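Long-range contacts in USG-1 protein homolog (PDB 2HJS), which is of unconfirmed function but probably acts as a dimeric, NAD(P)-dependent oxidoreductase related to aspartate-semialdehyde dehydrogenase: residues V258-V263 and V299-A304; L252-P257 and C307-W312; E274-G279 and E293-R298. All coordinates share one frame; numbering follows the deposited sequence.

Contact 1: residues V258-V263 and V299-A304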
loop_
_atom_site.group_PDB
_atom_site.type_symbol
_atom_site.label_atom_id
_atom_site.label_comp_id
_atom_site.label_asym_id
_atom_site.label_seq_id
_atom_site.Cartn_x
_atom_site.Cartn_y
_atom_site.Cartn_z
ATOM N N VAL A 258 6.249 23.477 -3.368
ATOM C CA VAL A 258 5.413 23.089 -4.505
ATOM C C VAL A 258 4.159 23.953 -4.587
ATOM O O VAL A 258 3.440 24.113 -3.600
ATOM C CB VAL A 258 5.030 21.584 -4.439
ATOM C CG1 VAL A 258 4.167 21.187 -5.618
ATOM C CG2 VAL A 258 6.270 20.712 -4.419
ATOM N N ASP A 259 3.926 24.524 -5.770
ATOM C CA ASP A 259 2.679 25.201 -6.104
ATOM C C ASP A 259 1.671 24.105 -6.411
ATOM O O ASP A 259 1.638 23.578 -7.519
ATOM C CB ASP A 259 2.876 26.081 -7.342
ATOM C CG ASP A 259 1.694 27.038 -7.607
ATOM O OD1 ASP A 259 0.615 26.905 -6.973
ATOM O OD2 ASP A 259 1.871 27.953 -8.464
ATOM N N LEU A 260 0.870 23.751 -5.410
ATOM C CA LEU A 260 -0.121 22.685 -5.540
ATOM C C LEU A 260 -1.168 22.981 -6.626
ATOM O O LEU A 260 -1.484 22.119 -7.433
ATOM C CB LEU A 260 -0.789 22.419 -4.179
ATOM C CG LEU A 260 0.143 21.930 -3.062
ATOM C CD1 LEU A 260 -0.598 21.810 -1.723
ATOM C CD2 LEU A 260 0.851 20.637 -3.417
ATOM N N ALA A 261 -1.692 24.200 -6.651
ATOM C CA ALA A 261 -2.624 24.621 -7.699
ATOM C C ALA A 261 -2.077 24.372 -9.111
ATOM O O ALA A 261 -2.816 23.933 -9.995
ATOM C CB ALA A 261 -2.992 26.102 -7.523
ATOM N N ALA A 262 -0.794 24.656 -9.320
ATOM C CA ALA A 262 -0.142 24.455 -10.627
ATOM C C ALA A 262 -0.038 22.971 -10.988
ATOM O O ALA A 262 -0.246 22.586 -12.142
ATOM C CB ALA A 262 1.236 25.106 -10.646
ATOM N N VAL A 263 0.259 22.146 -9.988
ATOM C CA VAL A 263 0.293 20.703 -10.144
ATOM C C VAL A 263 -1.068 20.170 -10.636
ATOM O O VAL A 263 -1.141 19.436 -11.635
ATOM C CB VAL A 263 0.698 19.994 -8.813
ATOM C CG1 VAL A 263 0.498 18.490 -8.925
ATOM C CG2 VAL A 263 2.141 20.313 -8.452
ATOM N N VAL A 299 -3.597 15.216 -4.195
ATOM C CA VAL A 299 -2.470 16.126 -4.394
ATOM C C VAL A 299 -2.398 17.032 -3.181
ATOM O O VAL A 299 -3.333 17.762 -2.908
ATOM C CB VAL A 299 -2.615 16.962 -5.692
ATOM C CG1 VAL A 299 -1.498 18.059 -5.776
ATOM C CG2 VAL A 299 -2.589 16.060 -6.915
ATOM N N ARG A 300 -1.301 16.961 -2.444
ATOM C CA ARG A 300 -1.142 17.744 -1.210
ATOM C C ARG A 300 0.345 17.894 -0.886
ATOM O O ARG A 300 1.171 17.139 -1.407
ATOM C CB ARG A 300 -1.850 17.039 -0.039
ATOM C CG ARG A 300 -1.265 15.648 0.251
ATOM C CD ARG A 300 -2.195 14.810 1.106
ATOM N NE ARG A 300 -1.542 13.619 1.668
ATOM C CZ ARG A 300 -1.336 12.474 1.001
ATOM N NH1 ARG A 300 -1.693 12.341 -0.277
ATOM N NH2 ARG A 300 -0.754 11.451 1.609
ATOM N N ALA A 301 0.671 18.851 -0.024
ATOM C CA ALA A 301 2.022 18.982 0.471
ATOM C C ALA A 301 2.225 18.119 1.724
ATOM O O ALA A 301 1.256 17.589 2.290
ATOM C CB ALA A 301 2.328 20.433 0.785
ATOM N N GLY A 302 3.487 17.981 2.141
ATOM C CA GLY A 302 3.828 17.357 3.415
ATOM C C GLY A 302 3.203 18.171 4.531
ATOM O O GLY A 302 2.957 19.384 4.373
ATOM N N GLN A 303 2.946 17.517 5.659
ATOM C CA GLN A 303 2.387 18.195 6.819
ATOM C C GLN A 303 3.456 19.117 7.383
ATOM O O GLN A 303 3.150 20.197 7.869
ATOM C CB GLN A 303 1.899 17.177 7.866
ATOM C CG GLN A 303 0.733 16.317 7.366
ATOM C CD GLN A 303 0.235 15.298 8.395
ATOM O OE1 GLN A 303 -0.176 15.668 9.483
ATOM N NE2 GLN A 303 0.261 14.022 8.041
ATOM N N ALA A 304 4.716 18.696 7.260
ATOM C CA ALA A 304 5.869 19.496 7.716
ATOM C C ALA A 304 6.518 20.338 6.579
ATOM O O ALA A 304 6.817 21.517 6.787
ATOM C CB ALA A 304 6.926 18.565 8.367
#
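Leu260, in the first turn of helix 260-269, reaches over residues 299-301 of strand 294-301, in the sheet of the dimerisation domain, and meets Val299, Arg300 and Ala301. From CB its chain leaves with CG anti to the carbonyl carbon (chi1 -62°), and the two methyls divide at CG. Leu260 CD1 comes to rest 3.6 Å from Ala301 N and 4.1 Å from Ala301 CB. Leu260 CD2 lies against the backbone one residue earlier, 3.8 Å from Arg300 C, and more loosely touches Val299 CG1. One turn on, Val263 CG1 meets Val299 CG1 at 3.8 Å, the two valines crossing at a slant; both CG1 atoms stand anti to their backbone N. The helix start is tied by Val263 N to Asp259 O (3.2 Å), with Asp259 in the N-cap position. Arg300 turns its CB away from the helix, and its NH1 is hydrogen-bonded to Arg298 O. Val309 of the neighbouring strand 308-315 also touches Leu260, and Thr264 and Leu267 of the helix touch Val299. No hydrogen bond joins 258-263 to 299-304: the start of the helix meets the strand through methyls of Leu260 and Val263, lying on Val299, Ala301 and the backbone, a contact set by shape and burial.

Contact 2: residues L252-P257 and C307-W312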
loop_
_atom_site.group_PDB
_atom_site.type_symbol
_atom_site.label_atom_id
_atom_site.label_comp_id
_atom_site.label_asym_id
_atom_site.label_seq_id
_atom_site.Cartn_x
_atom_site.Cartn_y
_atom_site.Cartn_z
ATOM N N LEU A 252 7.010 13.080 -3.967
ATOM C CA LEU A 252 8.093 13.789 -4.612
ATOM C C LEU A 252 8.688 14.793 -3.654
ATOM O O LEU A 252 7.958 15.574 -3.048
ATOM C CB LEU A 252 7.602 14.560 -5.845
ATOM C CG LEU A 252 6.636 13.904 -6.833
ATOM C CD1 LEU A 252 6.481 14.781 -8.059
ATOM C CD2 LEU A 252 7.242 12.611 -7.225
ATOM N N GLN A 253 10.009 14.758 -3.519
ATOM C CA GLN A 253 10.739 15.761 -2.768
ATOM C C GLN A 253 11.337 16.724 -3.774
ATOM O O GLN A 253 12.188 16.348 -4.586
ATOM C CB GLN A 253 11.840 15.112 -1.942
ATOM C CG GLN A 253 12.623 16.087 -1.072
ATOM C CD GLN A 253 11.881 16.461 0.186
ATOM O OE1 GLN A 253 11.370 15.598 0.889
ATOM N NE2 GLN A 253 11.811 17.757 0.477
ATOM N N CYS A 254 10.875 17.967 -3.732
ATOM C CA CYS A 254 11.287 18.952 -4.704
ATOM C C CYS A 254 12.245 19.979 -4.151
ATOM O O CYS A 254 12.425 20.078 -2.948
ATOM C CB CYS A 254 10.065 19.630 -5.304
ATOM S SG CYS A 254 8.953 18.399 -6.025
ATOM N N ALA A 255 12.844 20.750 -5.057
ATOM C CA ALA A 255 13.876 21.706 -4.697
ATOM C C ALA A 255 13.286 22.964 -4.049
ATOM O O ALA A 255 13.935 23.595 -3.232
ATOM C CB ALA A 255 14.712 22.069 -5.937
ATOM N N GLU A 256 12.041 23.273 -4.424
ATOM C CA GLU A 256 11.343 24.516 -4.076
ATOM C C GLU A 256 9.976 24.132 -3.472
ATOM O O GLU A 256 9.468 23.046 -3.774
ATOM C CB GLU A 256 11.119 25.357 -5.352
ATOM C CG GLU A 256 12.341 25.471 -6.307
ATOM C CD GLU A 256 11.953 25.565 -7.794
ATOM O OE1 GLU A 256 12.267 24.614 -8.561
ATOM O OE2 GLU A 256 11.333 26.584 -8.195
ATOM N N PRO A 257 9.389 24.994 -2.597
ATOM C CA PRO A 257 7.983 24.749 -2.206
ATOM C C PRO A 257 7.062 24.527 -3.421
ATOM O O PRO A 257 7.119 25.281 -4.398
ATOM C CB PRO A 257 7.597 26.026 -1.460
ATOM C CG PRO A 257 8.908 26.515 -0.867
ATOM C CD PRO A 257 9.951 26.178 -1.897
ATOM N N CYS A 307 8.066 21.550 0.440
ATOM C CA CYS A 307 8.847 21.044 -0.706
ATOM C C CYS A 307 8.472 19.586 -1.101
ATOM O O CYS A 307 9.033 19.036 -2.052
ATOM C CB CYS A 307 10.357 21.146 -0.417
ATOM S SG CYS A 307 10.983 22.826 0.018
ATOM N N GLN A 308 7.530 18.982 -0.369
ATOM C CA GLN A 308 7.008 17.643 -0.659
ATOM C C GLN A 308 5.628 17.686 -1.292
ATOM O O GLN A 308 4.785 18.473 -0.877
ATOM C CB GLN A 308 6.861 16.848 0.632
ATOM C CG GLN A 308 8.118 16.190 1.111
ATOM C CD GLN A 308 7.966 15.603 2.487
ATOM O OE1 GLN A 308 6.850 15.406 2.991
ATOM N NE2 GLN A 308 9.095 15.355 3.136
ATOM N N VAL A 309 5.386 16.830 -2.278
ATOM C CA VAL A 309 4.041 16.706 -2.828
ATOM C C VAL A 309 3.751 15.228 -2.955
ATOM O O VAL A 309 4.610 14.465 -3.399
ATOM C CB VAL A 309 3.833 17.495 -4.190
ATOM C CG1 VAL A 309 4.831 17.059 -5.275
ATOM C CG2 VAL A 309 2.382 17.350 -4.727
ATOM N N ASN A 310 2.554 14.837 -2.535
ATOM C CA ASN A 310 2.067 13.471 -2.679
ATOM C C ASN A 310 1.083 13.391 -3.809
ATOM O O ASN A 310 0.380 14.356 -4.055
ATOM C CB ASN A 310 1.329 13.044 -1.424
ATOM C CG ASN A 310 2.250 12.862 -0.258
ATOM O OD1 ASN A 310 2.492 13.798 0.510
ATOM N ND2 ASN A 310 2.828 11.671 -0.146
ATOM N N LEU A 311 1.048 12.239 -4.485
ATOM C CA LEU A 311 0.055 11.956 -5.510
ATOM C C LEU A 311 -0.451 10.541 -5.255
ATOM O O LEU A 311 0.305 9.700 -4.807
ATOM C CB LEU A 311 0.688 11.946 -6.922
ATOM C CG LEU A 311 1.598 13.076 -7.398
ATOM C CD1 LEU A 311 2.260 12.593 -8.663
ATOM C CD2 LEU A 311 0.765 14.298 -7.714
ATOM N N TRP A 312 -1.707 10.284 -5.614
ATOM C CA TRP A 312 -2.263 8.935 -5.623
ATOM C C TRP A 312 -2.736 8.679 -7.040
ATOM O O TRP A 312 -3.424 9.498 -7.615
ATOM C CB TRP A 312 -3.408 8.845 -4.621
ATOM C CG TRP A 312 -4.364 7.664 -4.762
ATOM C CD1 TRP A 312 -5.586 7.662 -5.417
ATOM C CD2 TRP A 312 -4.214 6.346 -4.195
ATOM N NE1 TRP A 312 -6.179 6.423 -5.286
ATOM C CE2 TRP A 312 -5.362 5.602 -4.551
ATOM C CE3 TRP A 312 -3.214 5.720 -3.434
ATOM C CZ2 TRP A 312 -5.559 4.275 -4.136
ATOM C CZ3 TRP A 312 -3.403 4.393 -3.036
ATOM C CH2 TRP A 312 -4.581 3.693 -3.385
#
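Leu252 and Val309 form a hydrogen-bonded pair of an antiparallel ladder, in which strands 246-254 and 308-315 run side by side through the mixed sheet of the semialdehyde dehydrogenase dimerisation domain. Leu252 N gives a nearly straight bond to Val309 O (2.8 Å, 175° at the hydrogen), and Val309 N answers to Leu252 O at 3.0 Å. Leu252 O also receives a CA-H...O contact from Gln308. The next rung is Cys254 N to Cys307 O, at 2.7 Å; it extends the pairing to Cys307, just before strand 308-315.

Gln253 and Gln308 make the non-hydrogen-bonded pair between these rungs, but their side chains bond instead. Gln253 leaves with CG anti to the backbone N and bends at chi2 (79°), and its OE1 accepts Gln308 NE2 at 3.2 Å on a lone pair. The two amide planes stand 83° apart, yet the acceptor stays close to the plane of the Gln308 amide. The remaining ends are also engaged: Gln253 NE2 bonds Asp305 OD2, while Gln308 OE1 takes Asn234 ND2 of the second subunit, which also bonds Asn310 OD1. This polar face therefore lies at the dimer contact. Asp305 OD1 accepts Cys307 N as well, so its carboxylate serves both segments.

On the other face Leu252 and Val309 run alongside each other in the same direction, with Val309 CG1 between its backbone N and carbonyl carbon and 3.8 Å from Leu252 CB. Beyond the ladder the chain of 255-257 turns around Cys307, whose SG lies 3.8 Å from Pro257 N and 4.0 Å from Pro257 CD.

Contact 3: residues E274-G279 and E293-R298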
loop_
_atom_site.group_PDB
_atom_site.type_symbol
_atom_site.label_atom_id
_atom_site.label_comp_id
_atom_site.label_asym_id
_atom_site.label_seq_id
_atom_site.Cartn_x
_atom_site.Cartn_y
_atom_site.Cartn_z
ATOM N N GLU A 274 -6.988 11.951 -15.562
ATOM C CA GLU A 274 -8.152 12.560 -14.930
ATOM C C GLU A 274 -7.802 12.983 -13.503
ATOM O O GLU A 274 -7.487 12.146 -12.651
ATOM C CB GLU A 274 -9.358 11.616 -14.972
ATOM C CG GLU A 274 -10.675 12.239 -14.487
ATOM C CD GLU A 274 -11.072 13.524 -15.225
ATOM O OE1 GLU A 274 -11.376 14.521 -14.538
ATOM O OE2 GLU A 274 -11.091 13.541 -16.476
ATOM N N TRP A 275 -7.816 14.288 -13.260
ATOM C CA TRP A 275 -7.486 14.814 -11.950
ATOM C C TRP A 275 -8.728 14.795 -11.070
ATOM O O TRP A 275 -9.777 15.237 -11.487
ATOM C CB TRP A 275 -6.920 16.239 -12.010
ATOM C CG TRP A 275 -6.779 16.831 -10.597
ATOM C CD1 TRP A 275 -5.913 16.409 -9.609
ATOM C CD2 TRP A 275 -7.562 17.886 -10.018
ATOM N NE1 TRP A 275 -6.095 17.165 -8.470
ATOM C CE2 TRP A 275 -7.101 18.069 -8.687
ATOM C CE3 TRP A 275 -8.596 18.707 -10.496
ATOM C CZ2 TRP A 275 -7.639 19.032 -7.831
ATOM C CZ3 TRP A 275 -9.136 19.664 -9.640
ATOM C CH2 TRP A 275 -8.647 19.824 -8.321
ATOM N N VAL A 276 -8.591 14.274 -9.856
ATOM C CA VAL A 276 -9.689 14.250 -8.893
ATOM C C VAL A 276 -9.273 15.077 -7.678
ATOM O O VAL A 276 -8.190 14.884 -7.114
ATOM C CB VAL A 276 -10.068 12.793 -8.468
ATOM C CG1 VAL A 276 -11.268 12.794 -7.489
ATOM C CG2 VAL A 276 -10.355 11.929 -9.692
ATOM N N GLY A 277 -10.120 16.023 -7.296
ATOM C CA GLY A 277 -9.838 16.878 -6.141
ATOM C C GLY A 277 -11.030 16.950 -5.206
ATOM O O GLY A 277 -11.795 15.994 -5.115
ATOM N N GLU A 278 -11.114 18.082 -4.506
ATOM C CA GLU A 278 -12.185 18.421 -3.558
ATOM C C GLU A 278 -12.416 17.338 -2.508
ATOM O O GLU A 278 -13.548 17.013 -2.147
ATOM C CB GLU A 278 -13.463 18.823 -4.301
ATOM C CG GLU A 278 -13.278 20.071 -5.191
ATOM C CD GLU A 278 -12.875 21.325 -4.399
ATOM O OE1 GLU A 278 -13.101 21.369 -3.168
ATOM O OE2 GLU A 278 -12.347 22.277 -5.016
ATOM N N GLY A 279 -11.304 16.782 -2.043
ATOM C CA GLY A 279 -11.303 15.737 -1.026
ATOM C C GLY A 279 -11.885 14.389 -1.422
ATOM O O GLY A 279 -12.045 13.516 -0.560
ATOM N N GLU A 293 -8.431 6.582 -18.987
ATOM C CA GLU A 293 -7.827 7.600 -18.141
ATOM C C GLU A 293 -7.006 6.971 -17.023
ATOM O O GLU A 293 -7.393 5.973 -16.419
ATOM C CB GLU A 293 -8.896 8.512 -17.509
ATOM C CG GLU A 293 -9.901 9.108 -18.525
ATOM C CD GLU A 293 -9.191 9.966 -19.537
ATOM O OE1 GLU A 293 -8.619 10.993 -19.117
ATOM O OE2 GLU A 293 -9.163 9.595 -20.736
ATOM N N THR A 294 -5.872 7.588 -16.744
ATOM C CA THR A 294 -5.138 7.333 -15.522
ATOM C C THR A 294 -5.619 8.422 -14.543
ATOM O O THR A 294 -5.517 9.614 -14.827
ATOM C CB THR A 294 -3.651 7.447 -15.805
ATOM O OG1 THR A 294 -3.249 6.323 -16.591
ATOM C CG2 THR A 294 -2.826 7.499 -14.536
ATOM N N TYR A 295 -6.162 8.000 -13.412
ATOM C CA TYR A 295 -6.755 8.922 -12.436
ATOM C C TYR A 295 -5.729 9.330 -11.383
ATOM O O TYR A 295 -4.986 8.492 -10.904
ATOM C CB TYR A 295 -7.913 8.242 -11.738
ATOM C CG TYR A 295 -9.172 8.168 -12.544
ATOM C CD1 TYR A 295 -10.214 9.053 -12.295
ATOM C CD2 TYR A 295 -9.334 7.216 -13.565
ATOM C CE1 TYR A 295 -11.401 8.997 -13.020
ATOM C CE2 TYR A 295 -10.521 7.160 -14.312
ATOM C CZ TYR A 295 -11.540 8.061 -14.026
ATOM O OH TYR A 295 -12.723 8.035 -14.724
ATOM N N VAL A 296 -5.689 10.616 -11.034
ATOM C CA VAL A 296 -4.715 11.110 -10.075
ATOM C C VAL A 296 -5.451 11.948 -9.036
ATOM O O VAL A 296 -6.176 12.861 -9.407
ATOM C CB VAL A 296 -3.618 11.994 -10.741
ATOM C CG1 VAL A 296 -2.536 12.415 -9.693
ATOM C CG2 VAL A 296 -2.970 11.257 -11.875
ATOM N N GLY A 297 -5.249 11.636 -7.752
ATOM C CA GLY A 297 -5.813 12.413 -6.661
ATOM C C GLY A 297 -4.895 12.605 -5.462
ATOM O O GLY A 297 -3.709 12.244 -5.501
ATOM N N ARG A 298 -5.464 13.193 -4.404
ATOM C CA ARG A 298 -4.822 13.424 -3.113
ATOM C C ARG A 298 -3.572 14.276 -3.251
ATOM O O ARG A 298 -2.599 14.068 -2.534
ATOM C CB ARG A 298 -4.527 12.106 -2.354
ATOM C CG ARG A 298 -5.750 11.262 -2.002
ATOM C CD ARG A 298 -5.534 10.521 -0.699
ATOM N NE ARG A 298 -5.276 11.455 0.401
ATOM C CZ ARG A 298 -4.674 11.164 1.543
ATOM N NH1 ARG A 298 -4.277 9.920 1.795
ATOM N NH2 ARG A 298 -4.496 12.130 2.458
HETATM O O HOH W 1 -8.076 14.028 -3.958
#
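Val296 O accepts Val276 N at 2.8 Å and also receives a longer CA-H...O contact from Trp275. The parallel ladder continues through Val296 N to Glu274 O and Glu274 N to Thr294 O, both 2.9 Å. Past the last rung a water takes over: it accepts Arg298 N at 2.8 Å and donates to Val276 O at 3.3 Å. Above the strands, Glu274 packs its aliphatic part on Tyr295. Glu274 CB sits over one face of the Tyr295 ring, offset toward the rim, as a CH-pi contact (4.0 Å to the centroid). With CG anti to the backbone N (chi1 -173°), the chain brings Glu274 CG to 3.6 Å from Tyr295 CE1, while Val276 CG2 meets the ring edge in plane at CD1. Trp275, on the opposite face, packs against helix 260-269, and Arg298 forms a salt bridge with Glu215 of the second subunit. The arrangement is that of a beta-alpha-beta unit, strands 273-275 and 294-301 parallel neighbours joined through helix 284-288.

All three contacts involve one mixed sheet, and strand 294-301 serves contacts 1 and 3. Contact 2 pairs strand 308-315 with its other neighbour, 246-254; contact 3 adds 273-275, an edge strand of this sheet within the chain; contact 1 lays a helix start on the sheet and is apolar. Contact 2 is an antiparallel ladder with an amide-amide bond on the face toward the second subunit; contact 3, a parallel one, adds aromatic face packing and a bridging water. All are partly buried, contact 2 running from buried Leu252 and Val309 to the exposed turn at 256-257. Arg300 O with Asn310 N links contacts 1 and 2, Gly297 O with Trp312 N contacts 2 and 3.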